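Local coordinates for Two-component sensor histidine kinase (Nostoc sp., PDB 6OZB), which senses light through a bilin chromophore covalently bound in its GAF domain and probably passes the signal on as a two-component histidine kinase, at residues K56-P59 with D60-Q64; N82-A85 with D86-P89; A92-L95 with L96-K100; S137-V140 with E141-A145; V176-D179 with E180-A183. The protein carries 1 engineered substitution. All coordinates share one frame; numbering follows the deposited sequence. Where two conformers were deposited one is given.

Contact 1 (K56-P59 with D60-Q64)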
# COMPACT_ATOMS: atom_id res chain seq x y z
N LYS C 56 -23.06 9.73 -15.88
CA LYS C 56 -22.74 10.75 -16.87
C LYS C 56 -22.67 12.11 -16.19
O LYS C 56 -23.59 12.51 -15.46
CB LYS C 56 -23.79 10.75 -17.98
CG LYS C 56 -23.48 11.70 -19.17
CD LYS C 56 -24.69 11.76 -20.10
CE LYS C 56 -24.45 12.51 -21.42
NZ LYS C 56 -23.76 13.78 -21.23
N PHE C 57 -21.58 12.84 -16.41
CA PHE C 57 -21.41 14.15 -15.78
C PHE C 57 -22.22 15.23 -16.48
O PHE C 57 -22.34 15.24 -17.70
CB PHE C 57 -19.95 14.57 -15.75
CG PHE C 57 -19.13 13.82 -14.76
CD1 PHE C 57 -19.26 14.07 -13.40
CD2 PHE C 57 -18.21 12.87 -15.17
CE1 PHE C 57 -18.51 13.36 -12.47
CE2 PHE C 57 -17.46 12.17 -14.25
CZ PHE C 57 -17.61 12.41 -12.89
N HIS C 58 -22.80 16.12 -15.67
CA HIS C 58 -23.36 17.39 -16.12
C HIS C 58 -22.25 18.44 -16.18
O HIS C 58 -21.21 18.28 -15.54
CB HIS C 58 -24.46 17.87 -15.16
CG HIS C 58 -25.57 16.89 -14.96
ND1 HIS C 58 -26.43 16.52 -15.97
CD2 HIS C 58 -25.97 16.22 -13.86
CE1 HIS C 58 -27.31 15.66 -15.49
NE2 HIS C 58 -27.05 15.45 -14.22
N PRO C 59 -22.47 19.53 -16.90
CA PRO C 59 -21.45 20.58 -16.97
C PRO C 59 -20.96 21.11 -15.62
O PRO C 59 -19.78 21.44 -15.49
CB PRO C 59 -22.15 21.69 -17.76
CG PRO C 59 -23.11 20.96 -18.64
CD PRO C 59 -23.60 19.80 -17.81
N ASP C 60 -21.84 21.19 -14.61
CA ASP C 60 -21.44 21.75 -13.32
C ASP C 60 -20.73 20.72 -12.43
O ASP C 60 -20.40 21.02 -11.29
CB ASP C 60 -22.67 22.33 -12.60
CG ASP C 60 -23.67 21.27 -12.14
OD1 ASP C 60 -23.52 20.06 -12.43
OD2 ASP C 60 -24.65 21.67 -11.46
N GLY C 61 -20.50 19.51 -12.94
CA GLY C 61 -19.75 18.50 -12.22
C GLY C 61 -20.61 17.50 -11.44
O GLY C 61 -20.12 16.46 -10.97
N SER C 62 -21.88 17.83 -11.28
CA SER C 62 -22.86 16.86 -10.80
C SER C 62 -23.04 15.83 -11.88
O SER C 62 -22.47 15.94 -12.97
CB SER C 62 -24.20 17.51 -10.49
OG SER C 62 -24.83 17.97 -11.67
N GLY C 63 -23.84 14.83 -11.60
CA GLY C 63 -24.04 13.79 -12.58
C GLY C 63 -25.24 12.92 -12.31
O GLY C 63 -25.93 13.09 -11.32
N GLN C 64 -25.47 11.98 -13.23
CA GLN C 64 -26.64 11.13 -13.21
C GLN C 64 -26.32 9.68 -13.60
O GLN C 64 -25.50 9.40 -14.49
CB GLN C 64 -27.70 11.70 -14.16
CG GLN C 64 -29.01 10.90 -14.17
CD GLN C 64 -30.08 11.55 -15.02
OE1 GLN C 64 -29.83 11.97 -16.15
NE2 GLN C 64 -31.29 11.62 -14.48
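K56 and Q64 face each other as a hydrogen-bonded antiparallel pair, where the two arms of a beta hairpin begin to close on its turn. Backbone bonds form the ladder: K56 N gives to Q64 O (2.8 Å) and Q64 N returns to K56 O (3.0 Å). One step on, F57 and G63 are a non-hydrogen-bonded pair with CA atoms 4.2 Å apart, and H58 N then closes on S62 O (2.7 Å). A type I turn from H58 to G61 reverses the chain, and G61 N bonds to H58 O. Side-chain bonds brace this turn. D60 OD1 takes two donors: S62 OG at 2.6 Å, on its syn lone pair, and S62 N at 3.0 Å, from above the carboxylate plane, the latter bond making an Asx turn. D60 can reach both because its CG sits between backbone N and carbonyl carbon (chi1 69°). Packing completes the contact. S62 OG lies at the edge of the H58 ring, 3.0 Å from H58 CD2, and H58 NE2 lies 3.8 Å from Q64 CB, while the F57 ring turns an edge to G61 O. H58 NE2 is hydrogen-bonded to N82, and Q64 NE2 to G80 O. The hairpin joins strands 51-57 and 63-70, with strand 161-170 beside the first and strand 82-83 beside the second.

Contact 2 (N82-A85 with D86-P89). With PEB (phycoerythrobilin), chain F.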
# COMPACT_ATOMS: atom_id res chain seq x y z
N ASN C 82 -29.66 11.64 -9.53
CA ASN C 82 -28.62 12.66 -9.67
C ASN C 82 -27.79 12.77 -8.41
O ASN C 82 -28.31 12.68 -7.30
CB ASN C 82 -29.23 14.02 -9.97
CG ASN C 82 -29.88 14.09 -11.33
OD1 ASN C 82 -29.21 14.03 -12.36
ND2 ASN C 82 -31.20 14.21 -11.34
N PHE C 83 -26.50 13.00 -8.58
CA PHE C 83 -25.63 13.21 -7.43
C PHE C 83 -24.85 14.51 -7.59
O PHE C 83 -24.43 14.85 -8.69
CB PHE C 83 -24.68 12.04 -7.26
CG PHE C 83 -25.37 10.73 -6.97
CD1 PHE C 83 -25.89 9.97 -7.99
CD2 PHE C 83 -25.55 10.30 -5.66
CE1 PHE C 83 -26.54 8.78 -7.74
CE2 PHE C 83 -26.21 9.10 -5.40
CZ PHE C 83 -26.71 8.34 -6.44
N PRO C 84 -24.65 15.24 -6.49
CA PRO C 84 -24.01 16.56 -6.56
C PRO C 84 -22.51 16.50 -6.86
O PRO C 84 -21.86 15.47 -6.67
CB PRO C 84 -24.26 17.14 -5.17
CG PRO C 84 -24.42 15.99 -4.29
CD PRO C 84 -24.98 14.86 -5.10
N ALA C 85 -21.99 17.63 -7.33
CA ALA C 85 -20.57 17.76 -7.63
C ALA C 85 -19.73 17.44 -6.40
O ALA C 85 -18.67 16.85 -6.52
CB ALA C 85 -20.26 19.17 -8.13
N ASP C 86 -20.23 17.83 -5.23
CA ASP C 86 -19.48 17.69 -3.98
C ASP C 86 -19.16 16.24 -3.61
O ASP C 86 -18.29 15.99 -2.78
CB ASP C 86 -20.25 18.32 -2.81
CG ASP C 86 -20.22 19.84 -2.83
OD1 ASP C 86 -19.49 20.43 -3.66
OD2 ASP C 86 -20.93 20.45 -2.00
N ASP C 87 -19.87 15.29 -4.21
CA ASP C 87 -19.61 13.88 -3.92
C ASP C 87 -18.22 13.46 -4.41
O ASP C 87 -17.64 12.51 -3.87
CB ASP C 87 -20.68 12.98 -4.54
CG ASP C 87 -21.98 13.02 -3.78
OD1 ASP C 87 -22.17 13.97 -2.97
OD2 ASP C 87 -22.82 12.11 -3.99
N ILE C 88 -17.71 14.18 -5.41
CA ILE C 88 -16.37 13.97 -5.94
C ILE C 88 -15.61 15.30 -5.80
O ILE C 88 -15.69 16.16 -6.67
CB ILE C 88 -16.40 13.52 -7.42
CG1 ILE C 88 -17.29 12.29 -7.57
CG2 ILE C 88 -15.00 13.21 -7.93
CD1 ILE C 88 -17.46 11.80 -8.98
N PRO C 89 -14.86 15.47 -4.70
CA PRO C 89 -14.18 16.74 -4.43
C PRO C 89 -13.06 17.01 -5.43
O PRO C 89 -12.67 16.10 -6.14
CB PRO C 89 -13.61 16.54 -3.02
CG PRO C 89 -14.41 15.46 -2.43
CD PRO C 89 -14.68 14.53 -3.58
CHC PEB F . -18.78 9.19 -5.91
NC PEB F . -16.66 9.73 -4.65
C1C PEB F . -15.31 9.63 -4.79
C2C PEB F . -15.01 9.02 -5.98
C3C PEB F . -16.20 8.74 -6.62
C4C PEB F . -17.23 9.20 -5.77
CMC PEB F . -16.24 8.08 -7.99
CAC PEB F . -13.54 8.74 -6.46
CBC PEB F . -12.95 7.56 -5.70
CGC PEB F . -13.48 6.29 -6.31
O1C PEB F . -13.27 6.08 -7.54
O2C PEB F . -14.10 5.44 -5.61
ND PEB F . -19.02 6.86 -6.58
C1D PEB F . -19.24 8.32 -6.98
C2D PEB F . -20.69 8.41 -7.08
C3D PEB F . -21.30 7.22 -6.77
C4D PEB F . -20.35 6.21 -6.48
CMD PEB F . -21.42 9.74 -7.39
CAD PEB F . -22.83 7.04 -6.66
CBD PEB F . -23.40 5.92 -7.20
OD PEB F . -20.55 5.03 -6.20
NA PEB F . -18.18 12.34 -0.61
C1A PEB F . -19.51 12.65 -0.21
C2A PEB F . -19.47 13.81 0.76
C3A PEB F . -18.02 14.22 0.92
C4A PEB F . -17.24 13.24 0.02
CMA PEB F . -20.39 14.99 0.32
CBA PEB F . -18.13 15.06 3.35
OA PEB F . -20.50 12.08 -0.62
CHA PEB F . -15.88 13.22 -0.04
CAA PEB F . -17.40 14.17 2.32
NB PEB F . -15.57 11.54 -2.14
C1B PEB F . -15.09 12.31 -0.99
C2B PEB F . -13.67 12.16 -0.81
C3B PEB F . -13.22 11.27 -1.85
C4B PEB F . -14.39 10.86 -2.71
CHB PEB F . -14.22 10.03 -3.79
CMB PEB F . -12.85 12.81 0.25
CAB PEB F . -11.80 10.80 -2.06
CBB PEB F . -11.63 9.44 -1.43
CGB PEB F . -10.14 9.13 -1.55
O1B PEB F . -9.65 8.98 -2.71
O2B PEB F . -9.42 9.06 -0.52
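D87 N bonds to P84 O (3.2 Å) and I88 N to A85 O (3.0 Å), the i to i+3 bonds of a short 3-10 segment that follows strand 82-83. Against this backbone the D87 carboxylate folds back on the residues before it: OD1 touches P84 CG at 3.3 Å, and OD2 lies at the edge of the F83 ring, 3.7 Å from CD2. The ring and carboxylate planes are 54° apart. With CG anti to its own carbonyl carbon (chi1 -75°), D87 stands beside P84, and OD2 is hydrogen-bonded with Y142 OH. Phycoerythrobilin packs against the same stretch. Its atom CAD lies over the centre of one F83 ring face, I88 CG1 packs on C4C at 3.6 Å, and P89 CD meets C1B at 3.4 Å. The carbonyl D87 O comes within 2.9 Å of the pyrrole nitrogen NB. An aspartate, an isoleucine and a proline in succession, carrying a backbone carbonyl up to the pyrrole nitrogens, are the familiar DIP motif of the phytochrome bilin pocket.

Contact 3 (A92-L95 with L96-K100)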
# COMPACT_ATOMS: atom_id res chain seq x y z
N ALA C 92 -9.97 14.52 -5.91
CA ALA C 92 -10.37 13.29 -6.59
C ALA C 92 -10.65 13.55 -8.05
O ALA C 92 -10.27 12.76 -8.91
CB ALA C 92 -11.60 12.71 -5.93
N ARG C 93 -11.32 14.66 -8.34
CA ARG C 93 -11.72 14.98 -9.70
C ARG C 93 -10.48 15.21 -10.56
O ARG C 93 -10.40 14.75 -11.69
CB ARG C 93 -12.64 16.20 -9.72
CG ARG C 93 -13.36 16.42 -11.05
CD ARG C 93 -14.41 17.51 -10.93
NE ARG C 93 -15.48 17.19 -9.98
CZ ARG C 93 -16.68 16.71 -10.31
NH1 ARG C 93 -16.99 16.47 -11.58
NH2 ARG C 93 -17.58 16.46 -9.37
N GLU C 94 -9.49 15.88 -9.98
CA GLU C 94 -8.25 16.15 -10.70
C GLU C 94 -7.51 14.86 -11.05
O GLU C 94 -6.87 14.79 -12.10
CB GLU C 94 -7.34 17.04 -9.87
CG GLU C 94 -6.11 17.49 -10.62
CD GLU C 94 -5.23 18.41 -9.81
OE1 GLU C 94 -4.65 19.34 -10.40
OE2 GLU C 94 -5.13 18.21 -8.57
N LEU C 95 -7.55 13.87 -10.17
CA LEU C 95 -6.93 12.58 -10.49
C LEU C 95 -7.59 11.92 -11.66
O LEU C 95 -6.92 11.30 -12.49
CB LEU C 95 -6.96 11.62 -9.31
CG LEU C 95 -6.07 11.96 -8.13
CD1 LEU C 95 -6.18 10.88 -7.07
CD2 LEU C 95 -4.64 12.12 -8.62
N LEU C 96 -8.92 12.03 -11.71
CA LEU C 96 -9.68 11.50 -12.84
C LEU C 96 -9.28 12.21 -14.14
O LEU C 96 -8.95 11.56 -15.12
CB LEU C 96 -11.19 11.63 -12.56
CG LEU C 96 -11.75 10.72 -11.46
CD1 LEU C 96 -13.13 11.16 -11.05
CD2 LEU C 96 -11.80 9.30 -11.96
N VAL C 97 -9.27 13.54 -14.11
CA VAL C 97 -9.05 14.35 -15.33
C VAL C 97 -7.61 14.28 -15.84
O VAL C 97 -7.39 14.10 -17.03
CB VAL C 97 -9.42 15.83 -15.10
CG1 VAL C 97 -8.95 16.71 -16.27
CG2 VAL C 97 -10.91 15.97 -14.87
N LYS C 98 -6.65 14.44 -14.93
CA LYS C 98 -5.22 14.53 -15.28
C LYS C 98 -4.49 13.19 -15.35
O LYS C 98 -3.61 13.02 -16.18
CB LYS C 98 -4.51 15.45 -14.28
CG LYS C 98 -4.98 16.90 -14.32
CD LYS C 98 -4.55 17.57 -15.62
CE LYS C 98 -4.94 19.04 -15.69
NZ LYS C 98 -6.41 19.21 -15.77
N SER C 99 -4.85 12.24 -14.50
CA SER C 99 -4.16 10.95 -14.51
C SER C 99 -5.03 9.81 -15.05
O SER C 99 -4.54 8.69 -15.21
CB SER C 99 -3.67 10.60 -13.12
OG SER C 99 -2.73 11.57 -12.68
N LYS C 100 -6.30 10.09 -15.33
CA LYS C 100 -7.23 9.07 -15.76
C LYS C 100 -7.17 7.87 -14.82
O LYS C 100 -7.15 6.71 -15.24
CB LYS C 100 -6.93 8.66 -17.21
CG LYS C 100 -6.89 9.85 -18.16
CD LYS C 100 -7.13 9.41 -19.59
CE LYS C 100 -7.22 10.61 -20.56
NZ LYS C 100 -6.55 11.83 -20.03
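L96 and A92 open the tight side of this helical stretch: L96 N bonds to A92 O at 3.2 Å, and L96 CG rests on the same oxygen at 3.6 Å. The next two bonds of the ladder are regular, V97 N to R93 O (2.9 Å) and K98 N to E94 O (2.9 Å). V97 CG2, anti to its carbonyl carbon, drops onto R93 O at 3.4 Å. L96 and V97 also pack on L162, so this flank faces strand 161-170. S99 N to L95 O is more bent (140° at the hydrogen), and the chain leaves the helical conformation at K100, which has a positive phi. On the solvent side, E94 and K98 touch merely through their aliphatic CG atoms, 3.9 Å apart. Their charged ends, E94 OE1 and K98 NZ, stay 5.7 Å apart, and K98, bent at chi2 and chi4, is poorly ordered. R93 extends away from the turn to give a hydrogen bond to G61 O, while S99 OG pairs with D119. The stretch is thus held mainly by backbone bonds, with side-chain carbons lying against carbonyl oxygens, whereas R93 and S99 spend their polar groups on linking the helix to other parts of the domain.

Contact 4 (S137-V140 with E141-A145). With PEB (phycoerythrobilin), chain F.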
# COMPACT_ATOMS: atom_id res chain seq x y z
N SER C 137 -12.40 8.87 5.05
CA SER C 137 -13.51 8.28 5.81
C SER C 137 -14.87 8.70 5.25
O SER C 137 -15.84 7.94 5.35
CB SER C 137 -13.42 8.67 7.28
OG SER C 137 -13.46 10.08 7.44
N CYS C 138 -14.96 9.88 4.66
CA CYS C 138 -16.26 10.32 4.13
C CYS C 138 -16.70 9.37 3.02
O CYS C 138 -17.87 9.02 2.95
CB CYS C 138 -16.20 11.75 3.60
SG CYS C 138 -17.81 12.38 3.08
N HIS C 139 -15.77 8.96 2.18
CA HIS C 139 -16.07 8.09 1.06
C HIS C 139 -16.37 6.66 1.56
O HIS C 139 -17.27 6.00 1.04
CB HIS C 139 -14.91 8.11 0.05
CG HIS C 139 -15.22 7.46 -1.26
ND1 HIS C 139 -16.43 7.60 -1.91
CD2 HIS C 139 -14.46 6.66 -2.05
CE1 HIS C 139 -16.40 6.90 -3.03
NE2 HIS C 139 -15.22 6.33 -3.14
N VAL C 140 -15.66 6.20 2.59
CA VAL C 140 -15.98 4.90 3.18
C VAL C 140 -17.42 4.92 3.69
O VAL C 140 -18.17 3.97 3.49
CB VAL C 140 -15.04 4.55 4.33
CG1 VAL C 140 -15.70 3.55 5.32
CG2 VAL C 140 -13.82 3.98 3.77
N GLU C 141 -17.77 5.99 4.39
CA GLU C 141 -19.11 6.10 4.99
C GLU C 141 -20.19 6.16 3.90
O GLU C 141 -21.27 5.59 4.04
CB GLU C 141 -19.17 7.32 5.92
CG GLU C 141 -18.38 7.09 7.25
CD GLU C 141 -17.97 8.36 7.99
OE1 GLU C 141 -18.64 9.41 7.82
OE2 GLU C 141 -16.98 8.31 8.75
N TYR C 142 -19.88 6.83 2.80
CA TYR C 142 -20.76 6.94 1.64
C TYR C 142 -21.07 5.56 1.07
O TYR C 142 -22.23 5.23 0.79
CB TYR C 142 -20.06 7.81 0.62
CG TYR C 142 -20.77 8.18 -0.67
CD1 TYR C 142 -20.58 7.44 -1.82
CD2 TYR C 142 -21.56 9.32 -0.73
CE1 TYR C 142 -21.19 7.82 -3.02
CE2 TYR C 142 -22.17 9.71 -1.92
CZ TYR C 142 -21.98 8.96 -3.05
OH TYR C 142 -22.59 9.37 -4.21
N LEU C 143 -20.03 4.75 0.90
CA LEU C 143 -20.20 3.40 0.33
C LEU C 143 -20.92 2.50 1.35
O LEU C 143 -21.85 1.76 1.00
CB LEU C 143 -18.84 2.81 -0.07
CG LEU C 143 -18.10 3.50 -1.22
CD1 LEU C 143 -16.68 2.91 -1.41
CD2 LEU C 143 -18.84 3.41 -2.50
N THR C 144 -20.50 2.55 2.61
CA THR C 144 -21.12 1.72 3.63
C THR C 144 -22.64 2.03 3.75
O THR C 144 -23.43 1.14 4.00
CB THR C 144 -20.40 1.89 4.98
OG1 THR C 144 -19.04 1.47 4.85
CG2 THR C 144 -21.06 1.03 6.04
N ALA C 145 -23.04 3.29 3.57
CA ALA C 145 -24.44 3.66 3.67
C ALA C 145 -25.27 2.97 2.59
O ALA C 145 -26.48 2.80 2.77
CB ALA C 145 -24.58 5.16 3.57
CHC PEB F . -18.78 9.19 -5.91
NC PEB F . -16.66 9.73 -4.65
C1C PEB F . -15.31 9.63 -4.79
C2C PEB F . -15.01 9.02 -5.98
C3C PEB F . -16.20 8.74 -6.62
C4C PEB F . -17.23 9.20 -5.77
CMC PEB F . -16.24 8.08 -7.99
CAC PEB F . -13.54 8.74 -6.46
CBC PEB F . -12.95 7.56 -5.70
CGC PEB F . -13.48 6.29 -6.31
O1C PEB F . -13.27 6.08 -7.54
O2C PEB F . -14.10 5.44 -5.61
ND PEB F . -19.02 6.86 -6.58
C1D PEB F . -19.24 8.32 -6.98
C2D PEB F . -20.69 8.41 -7.08
C3D PEB F . -21.30 7.22 -6.77
C4D PEB F . -20.35 6.21 -6.48
CMD PEB F . -21.42 9.74 -7.39
CAD PEB F . -22.83 7.04 -6.66
CBD PEB F . -23.40 5.92 -7.20
OD PEB F . -20.55 5.03 -6.20
NA PEB F . -18.18 12.34 -0.61
C1A PEB F . -19.51 12.65 -0.21
C2A PEB F . -19.47 13.81 0.76
C3A PEB F . -18.02 14.22 0.92
C4A PEB F . -17.24 13.24 0.02
CMA PEB F . -20.39 14.99 0.32
CBA PEB F . -18.13 15.06 3.35
OA PEB F . -20.50 12.08 -0.62
CHA PEB F . -15.88 13.22 -0.04
CAA PEB F . -17.40 14.17 2.32
NB PEB F . -15.57 11.54 -2.14
C1B PEB F . -15.09 12.31 -0.99
C2B PEB F . -13.67 12.16 -0.81
C3B PEB F . -13.22 11.27 -1.85
C4B PEB F . -14.39 10.86 -2.71
CHB PEB F . -14.22 10.03 -3.79
CMB PEB F . -12.85 12.81 0.25
CAB PEB F . -11.80 10.80 -2.06
CBB PEB F . -11.63 9.44 -1.43
CGB PEB F . -10.14 9.13 -1.55
O1B PEB F . -9.65 8.98 -2.71
O2B PEB F . -9.42 9.06 -0.52
O HOH W 1 -16.04 11.12 7.61
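S137 O receives E141 N (2.9 Å) and C138 O receives Y142 N, the first bonds of an alpha-helical ladder continued by L143 and T144. This is helix 137-145 of the GAF domain, which carries the chromophore: C138 SG, anti to its backbone N (chi1 -174°), is covalently bonded to CAA of phycoerythrobilin. H139, one residue on, lies between bilin and helix. CHB of the bilin stands 3.6 Å above the centre of one face of the imidazole, and L143 CD1 lies over the opposite face, displaced toward the rim. The ring is also held through H139 NE2, which gives a hydrogen bond of 2.9 Å to the propionate oxygen O2C. The Y142 ring reaches both ring A and ring D of the pigment: C3D lies at its edge, in its plane, and Y142 CD2 is 3.0 Å from the ring A oxygen OA. On the side away from the bilin, E141 lies back along the helix, its CG 3.3 Å from S137 O, and V140 and T144 lie side by side, pointing the same way. At the helix start one water joins S137 and E141, 2.8 Å from S137 OG and giving a weak bond of 3.1 Å to E141 OE1.

Contact 5 (V176-D179 with E180-A183)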
# COMPACT_ATOMS: atom_id res chain seq x y z
N VAL C 176 -9.34 -7.23 -6.32
CA VAL C 176 -9.43 -6.83 -7.70
C VAL C 176 -8.05 -6.88 -8.30
O VAL C 176 -7.10 -6.29 -7.78
CB VAL C 176 -10.05 -5.40 -7.83
CG1 VAL C 176 -10.08 -4.96 -9.30
CG2 VAL C 176 -11.41 -5.35 -7.22
N SER C 177 -7.95 -7.60 -9.41
CA SER C 177 -6.70 -7.83 -10.11
C SER C 177 -6.46 -6.80 -11.20
O SER C 177 -7.37 -6.12 -11.67
CB SER C 177 -6.71 -9.20 -10.77
OG SER C 177 -7.60 -9.20 -11.88
N GLU C 178 -5.21 -6.73 -11.64
CA GLU C 178 -4.85 -5.89 -12.78
C GLU C 178 -5.66 -6.25 -14.01
O GLU C 178 -6.08 -5.38 -14.76
CB GLU C 178 -3.37 -6.04 -13.09
CG GLU C 178 -2.45 -5.61 -11.97
CD GLU C 178 -2.29 -4.10 -11.88
OE1 GLU C 178 -1.46 -3.64 -11.06
OE2 GLU C 178 -2.98 -3.37 -12.64
N ASP C 179 -5.88 -7.55 -14.21
CA ASP C 179 -6.60 -8.02 -15.39
C ASP C 179 -8.02 -7.46 -15.44
O ASP C 179 -8.52 -7.14 -16.52
CB ASP C 179 -6.65 -9.54 -15.43
CG ASP C 179 -5.35 -10.16 -15.93
OD1 ASP C 179 -4.37 -9.41 -16.17
OD2 ASP C 179 -5.32 -11.40 -16.09
N GLU C 180 -8.66 -7.37 -14.28
CA GLU C 180 -10.00 -6.80 -14.20
C GLU C 180 -9.96 -5.31 -14.50
O GLU C 180 -10.86 -4.80 -15.17
CB GLU C 180 -10.63 -7.04 -12.84
CG GLU C 180 -11.99 -6.35 -12.66
CD GLU C 180 -12.75 -6.82 -11.41
OE1 GLU C 180 -12.50 -7.95 -10.95
OE2 GLU C 180 -13.60 -6.06 -10.91
N LEU C 181 -8.94 -4.60 -14.03
CA LEU C 181 -8.87 -3.18 -14.38
C LEU C 181 -8.63 -3.01 -15.86
O LEU C 181 -9.16 -2.09 -16.45
CB LEU C 181 -7.78 -2.41 -13.65
CG LEU C 181 -7.91 -2.13 -12.17
CD1 LEU C 181 -6.78 -1.16 -11.81
CD2 LEU C 181 -9.27 -1.55 -11.85
N GLU C 182 -7.82 -3.89 -16.43
CA GLU C 182 -7.47 -3.81 -17.84
C GLU C 182 -8.75 -4.02 -18.65
O GLU C 182 -8.98 -3.32 -19.64
CB GLU C 182 -6.39 -4.83 -18.20
CG GLU C 182 -6.05 -4.91 -19.68
CD GLU C 182 -5.09 -6.04 -20.00
OE1 GLU C 182 -4.20 -6.33 -19.16
OE2 GLU C 182 -5.23 -6.65 -21.08
N ALA C 183 -9.59 -4.96 -18.23
CA ALA C 183 -10.88 -5.19 -18.88
C ALA C 183 -11.77 -3.96 -18.83
O ALA C 183 -12.36 -3.58 -19.84
CB ALA C 183 -11.60 -6.36 -18.24
O HOH W 2 -10.16 -9.28 -10.06
O HOH W 3 -3.38 -6.71 -16.74
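The carboxylate of E180 offers one flat face to V176, whose methyl CG1 sits above it, 3.9 Å from E180 CD and nearly as close to both oxygens. The two side chains cross at about a right angle. At the oxygens the group is held by polar partners: OE2 forms a salt bridge with R174, and OE1 takes a hydrogen bond of 2.8 Å from a water that in turn accepts from S177 N. E180 reaches back over V176 because its CG is anti to the backbone N (chi1 175°) and the chain beyond is extended. Two further carboxylates, D179 and E182, come near each other on the exposed side. D179 OD1 and E182 OE1 are 4.3 Å apart, and a water donates to each, which probably eases their repulsion. The chain enters helix 178-201 here, with S177 as its N-cap: S177 OG, at chi1 72°, accepts from E180 N at 3.2 Å. S177 O takes L181 N at the same length, and a weak, bent bond from E180 N. From there the ladder is regular, E182 N to E178 O at 2.8 Å and A183 N to D179 O. On the inner side V176 CG1 also touches L181 CD2, and both residues pack on I104 of strand 102-106 and V152 of strand 150-158. S177 packs as well against Q91 of the second subunit.

How the contacts relate
The five contacts follow one another in series along a single GAF domain. Contacts 1 and 2 are 8 Å apart between centres and share the edge of the antiparallel sheet, where strands 63-70 and 82-83 are neighbours. Contact 3, on helix 90-99, has its centre about 15 Å from the centres of both, with R93 touching both the hairpin and the turn at 82-89. Contacts 2 and 4 have centres 13 Å apart and both touch phycoerythrobilin, one through the turn before helix 90-99, the other through helix 137-145. Contact 5 begins helix 178-201, with its centre 26 Å from those of contacts 1 and 2 and across the chain's centre from them. Pigment binding is thus shared by separate chain segments, while contact 5 lies apart, near the second subunit.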